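Cell division inhibitor SulA (Pseudomonas aeruginosa, PDB 1OFU) probably halts cell division during the SOS response by binding FtsZ and blocking the polymerization that builds the Z ring. Local coordinates at residues Leu36-Pro41 against Val88-Pro93; Ser5-Ser10 against Leu114-Gly119. All blocks are in the same frame, centred on the assembly; numbering follows the deposited sequence.

Contact 1 of 2, residues Leu36-Pro41 against Val88-Pro93; sequences LTLIAP and VSWLEP
Val88 slots between Thr37 and Ile39 in parallel register: its N-H reaches Thr37 O at 2.7 Å and its O takes the N-H of Ile39 at 2.8 Å, both nearly straight. One residue is thus bonded on both its polar backbone atoms by residues two apart on the other strand, the pattern that defines a parallel bridge. Beyond it the chains part, and a water takes over, donating to Ile39 O and accepting from Trp90 N.

On the face of the sheet that carries Leu38 and Val88, the two side chains lie side by side and point the same way; Leu38 CD2 sits 3.8 Å from Val88 CB, and the CD1 methyl of Leu36 meets Val88 CG2. The indole of Trp90 is the largest contributor of surface; its CG is anti to the carbonyl carbon (chi1 -86°). Pro41 CB stands 3.6 Å from the centroid of the six-membered ring, 15° off the normal, a CH-pi contact, while Val88 CG1 rests on the opposite face, toward the rim. Leu38 CB lies 3.9 Å from Trp90 CZ3 at the ring edge, with Leu38 CD2 in the ring plane.

Ile116 of strand 112-118 packs on both Val88 and Trp90. On the other face, Ile39 lies against helix 68-80, where Ser89 OG bonds Ser75 OG. Pro41 touches Leu62 and Gln64, which places the end of strand 36-39 beside the FtsZ-binding residues 57-62 and 64-66, in the parallel alpha/beta sheet of a P-loop NTPase-clan fold.

Direct backbone bonds thus give way, just beyond the C-terminal ends of the strands, to a water that supplies partners for two backbone atoms no longer paired directly, while Pro41, Leu38 and Val88 give the indole apolar surroundings.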
# COMPACT_ATOMS: atom_id res chain seq x y z
N LEU D 36 8.91 1.23 13.05
CA LEU D 36 8.87 2.24 12.01
C LEU D 36 8.88 3.44 12.95
O LEU D 36 7.94 3.62 13.73
CB LEU D 36 7.55 2.22 11.23
CG LEU D 36 7.33 3.53 10.46
CD1 LEU D 36 8.53 3.79 9.55
CD2 LEU D 36 6.05 3.47 9.65
N THR D 37 9.94 4.23 12.94
CA THR D 37 9.98 5.38 13.82
C THR D 37 9.84 6.67 13.05
O THR D 37 10.59 6.92 12.10
CB THR D 37 11.28 5.41 14.64
OG1 THR D 37 11.32 4.25 15.48
CG2 THR D 37 11.34 6.66 15.51
N LEU D 38 8.86 7.47 13.45
CA LEU D 38 8.59 8.75 12.83
C LEU D 38 9.10 9.81 13.80
O LEU D 38 8.74 9.81 14.98
CB LEU D 38 7.08 8.93 12.62
CG LEU D 38 6.31 7.79 11.93
CD1 LEU D 38 4.84 8.21 11.75
CD2 LEU D 38 6.93 7.48 10.58
N ILE D 39 9.94 10.72 13.32
CA ILE D 39 10.49 11.75 14.19
C ILE D 39 10.04 13.17 13.89
O ILE D 39 10.31 13.72 12.82
CB ILE D 39 12.02 11.67 14.21
CG1 ILE D 39 12.43 10.33 14.84
CG2 ILE D 39 12.60 12.86 14.97
CD1 ILE D 39 13.90 10.18 15.11
N ALA D 40 9.34 13.75 14.87
CA ALA D 40 8.84 15.11 14.78
C ALA D 40 8.11 15.39 13.47
O ALA D 40 8.45 16.33 12.75
CB ALA D 40 9.98 16.10 14.97
N PRO D 41 7.10 14.58 13.13
CA PRO D 41 6.36 14.81 11.88
C PRO D 41 5.53 16.07 12.04
O PRO D 41 5.29 16.52 13.16
CB PRO D 41 5.50 13.56 11.76
CG PRO D 41 5.20 13.24 13.20
CD PRO D 41 6.56 13.41 13.84
N VAL D 88 11.88 7.89 9.95
CA VAL D 88 11.40 8.93 9.06
C VAL D 88 11.48 10.32 9.66
O VAL D 88 10.87 10.62 10.68
CB VAL D 88 9.93 8.66 8.65
CG1 VAL D 88 9.48 9.69 7.60
CG2 VAL D 88 9.78 7.24 8.13
N SER D 89 12.24 11.17 8.98
CA SER D 89 12.44 12.55 9.40
C SER D 89 11.67 13.48 8.49
O SER D 89 11.31 13.11 7.36
CB SER D 89 13.93 12.92 9.33
OG SER D 89 14.73 11.95 9.98
N TRP D 90 11.40 14.68 8.98
CA TRP D 90 10.70 15.70 8.22
C TRP D 90 11.55 16.96 8.36
O TRP D 90 11.08 17.99 8.84
CB TRP D 90 9.30 15.95 8.79
CG TRP D 90 8.27 15.01 8.25
CD1 TRP D 90 7.46 15.21 7.16
CD2 TRP D 90 7.96 13.71 8.75
NE1 TRP D 90 6.66 14.11 6.95
CE2 TRP D 90 6.95 13.17 7.91
CE3 TRP D 90 8.43 12.94 9.82
CZ2 TRP D 90 6.41 11.90 8.11
CZ3 TRP D 90 7.89 11.68 10.02
CH2 TRP D 90 6.89 11.17 9.17
N LEU D 91 12.80 16.84 7.93
CA LEU D 91 13.75 17.95 8.02
C LEU D 91 13.93 18.77 6.74
O LEU D 91 14.11 18.24 5.66
CB LEU D 91 15.11 17.40 8.47
CG LEU D 91 15.10 16.73 9.84
CD1 LEU D 91 16.44 16.05 10.10
CD2 LEU D 91 14.81 17.78 10.91
N GLU D 92 13.87 20.09 6.90
CA GLU D 92 14.04 21.02 5.80
C GLU D 92 14.24 22.41 6.41
O GLU D 92 13.38 22.92 7.14
CB GLU D 92 12.82 21.01 4.88
CG GLU D 92 11.50 21.38 5.54
CD GLU D 92 10.30 21.17 4.64
OE1 GLU D 92 10.08 20.02 4.21
OE2 GLU D 92 9.58 22.15 4.35
N PRO D 93 15.38 23.05 6.12
CA PRO D 93 16.46 22.53 5.27
C PRO D 93 17.24 21.37 5.87
O PRO D 93 17.23 21.14 7.09
CB PRO D 93 17.36 23.75 5.05
CG PRO D 93 16.44 24.92 5.30
CD PRO D 93 15.64 24.45 6.48
O HOH W 1 12.11 15.25 11.69

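Contact 2 of 2, residues Ser5-Ser10 against Leu114-Gly119; sequences SELSLS and LNIRLG
Arg117, Leu7 and Glu6 bury the most surface where strands 5-10 and 114-118 run side by side, 17° from parallel. Leu7 is held through its backbone: its N-H donates to Asn115 O at 2.8 Å and its O accepts from Arg117 N at 2.9 Å. The same alternation continues on either side, with Asn115 N bonded to Ser5 O and Leu9 N to Arg117 O. The side chain of Leu7 leaves on the face shared with Ile116, pointing the same way, and its CD2 lies 4.2 Å from Ile116 CG2.

Glu6 and Arg117 occupy the other face. With CG anti to the backbone N (chi1 -179°), the glutamate chain continues extended to CD, and its carboxylate has different partners at its two oxygens. OE2 uses its anti lone pair to accept from Asn115 ND2 at 3.1 Å, and lies close to the amide plane of that donor; Asn115 ND2 also hydrogen-bonds the backbone O of Leu91. OE1 forms a salt bridge with Arg117 NH2 at 3.2 Å: it lies close to the guanidinium plane, but NH2 approaches from above the carboxylate, and the two planes stand 76° apart. The Arg117 chain is bent at chi3, and Ser8 OG sits over one guanidinium face. Arg99 makes a second salt bridge to OE1, so two positive groups would be expected to favour the charged form of Glu6.

Helix 13-28 covers the leucine face, with Ile23 on Leu7 and Leu20 on Ile116. Strand 114-118 continues through backbone bonds to strand 84-89, whereas strand 5-10 is outermost within its chain; there an antiparallel ladder with the second subunit, another copy of this protein, carries the sheet across the interface.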
# COMPACT_ATOMS: atom_id res chain seq x y z
N SER D 5 17.60 8.28 2.01
CA SER D 5 16.72 8.53 0.88
C SER D 5 15.91 9.75 1.26
O SER D 5 15.81 10.11 2.44
CB SER D 5 15.78 7.35 0.64
OG SER D 5 16.50 6.15 0.41
N GLU D 6 15.35 10.42 0.26
CA GLU D 6 14.54 11.58 0.55
C GLU D 6 13.35 11.61 -0.39
O GLU D 6 13.49 11.40 -1.60
CB GLU D 6 15.34 12.87 0.41
CG GLU D 6 14.52 14.11 0.73
CD GLU D 6 15.36 15.37 0.83
OE1 GLU D 6 15.94 15.78 -0.20
OE2 GLU D 6 15.46 15.94 1.93
N LEU D 7 12.18 11.86 0.19
CA LEU D 7 10.96 11.92 -0.57
C LEU D 7 10.36 13.31 -0.43
O LEU D 7 10.18 13.82 0.68
CB LEU D 7 9.97 10.86 -0.06
CG LEU D 7 8.62 10.83 -0.78
CD1 LEU D 7 8.04 9.44 -0.71
CD2 LEU D 7 7.68 11.83 -0.15
N SER D 8 10.07 13.92 -1.57
CA SER D 8 9.49 15.25 -1.58
C SER D 8 8.14 15.19 -2.28
O SER D 8 7.99 14.53 -3.30
CB SER D 8 10.40 16.22 -2.31
OG SER D 8 11.73 16.10 -1.83
N LEU D 9 7.16 15.87 -1.70
CA LEU D 9 5.82 15.91 -2.26
C LEU D 9 5.40 17.36 -2.38
O LEU D 9 5.46 18.12 -1.40
CB LEU D 9 4.84 15.17 -1.35
CG LEU D 9 4.96 13.64 -1.29
CD1 LEU D 9 4.14 13.12 -0.12
CD2 LEU D 9 4.47 13.04 -2.60
N SER D 10 4.99 17.75 -3.58
CA SER D 10 4.56 19.11 -3.83
C SER D 10 3.16 19.11 -4.42
O SER D 10 2.82 18.26 -5.24
CB SER D 10 5.53 19.79 -4.80
OG SER D 10 5.04 21.06 -5.19
N LEU D 114 14.92 7.91 6.10
CA LEU D 114 14.05 8.49 5.09
C LEU D 114 13.59 9.87 5.52
O LEU D 114 12.93 10.02 6.55
CB LEU D 114 12.83 7.59 4.84
CG LEU D 114 11.72 8.13 3.92
CD1 LEU D 114 12.25 8.31 2.50
CD2 LEU D 114 10.54 7.17 3.92
N ASN D 115 13.94 10.88 4.74
CA ASN D 115 13.51 12.22 5.06
C ASN D 115 12.39 12.60 4.12
O ASN D 115 12.44 12.29 2.92
CB ASN D 115 14.64 13.23 4.93
CG ASN D 115 14.30 14.55 5.59
OD1 ASN D 115 14.00 14.59 6.78
ND2 ASN D 115 14.35 15.64 4.83
N ILE D 116 11.38 13.26 4.66
CA ILE D 116 10.24 13.67 3.87
C ILE D 116 10.07 15.18 3.91
O ILE D 116 10.22 15.80 4.95
CB ILE D 116 8.96 12.96 4.37
CG1 ILE D 116 9.12 11.45 4.15
CG2 ILE D 116 7.71 13.51 3.66
CD1 ILE D 116 7.97 10.61 4.64
N ARG D 117 9.79 15.75 2.75
CA ARG D 117 9.60 17.19 2.61
C ARG D 117 8.26 17.44 1.94
O ARG D 117 7.99 16.91 0.86
CB ARG D 117 10.70 17.78 1.74
CG ARG D 117 12.10 17.64 2.30
CD ARG D 117 13.13 17.80 1.20
NE ARG D 117 12.87 18.95 0.35
CZ ARG D 117 13.65 19.33 -0.66
NH1 ARG D 117 13.33 20.40 -1.38
NH2 ARG D 117 14.75 18.65 -0.95
N LEU D 118 7.42 18.24 2.59
CA LEU D 118 6.11 18.57 2.05
C LEU D 118 6.09 20.05 1.68
O LEU D 118 6.90 20.83 2.19
CB LEU D 118 5.02 18.27 3.09
CG LEU D 118 5.02 16.84 3.65
CD1 LEU D 118 3.91 16.70 4.68
CD2 LEU D 118 4.82 15.84 2.51
N GLY D 119 5.17 20.45 0.80
CA GLY D 119 5.10 21.84 0.40
C GLY D 119 4.42 22.07 -0.93
O GLY D 119 3.91 21.10 -1.52
OXT GLY D 119 4.38 23.23 -1.40

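In the fold
From the N terminus, the chain lays down strand 4-10, passes through helix 13-28, and enters strand 35-39, the first half of contact 1. The excursion through helix 47-52, strand 60-63 and helix 68-80 ends when strand 84-89 returns beside 35-39, closing the inner loop. Helix 96-109 then leads to strand 112-118, and contact 2 pairs the first strand with the last, in parallel. Contact 1 therefore lies wholly within the span enclosed by contact 2, without crossing. Strands 84-89 and 112-118 are neighbours, and the bond from Ile116 N to Ser89 O (2.7 Å, probable) joins both contacts into one parallel sheet ordered 4-10, 112-118, 84-89, 35-39, 60-63.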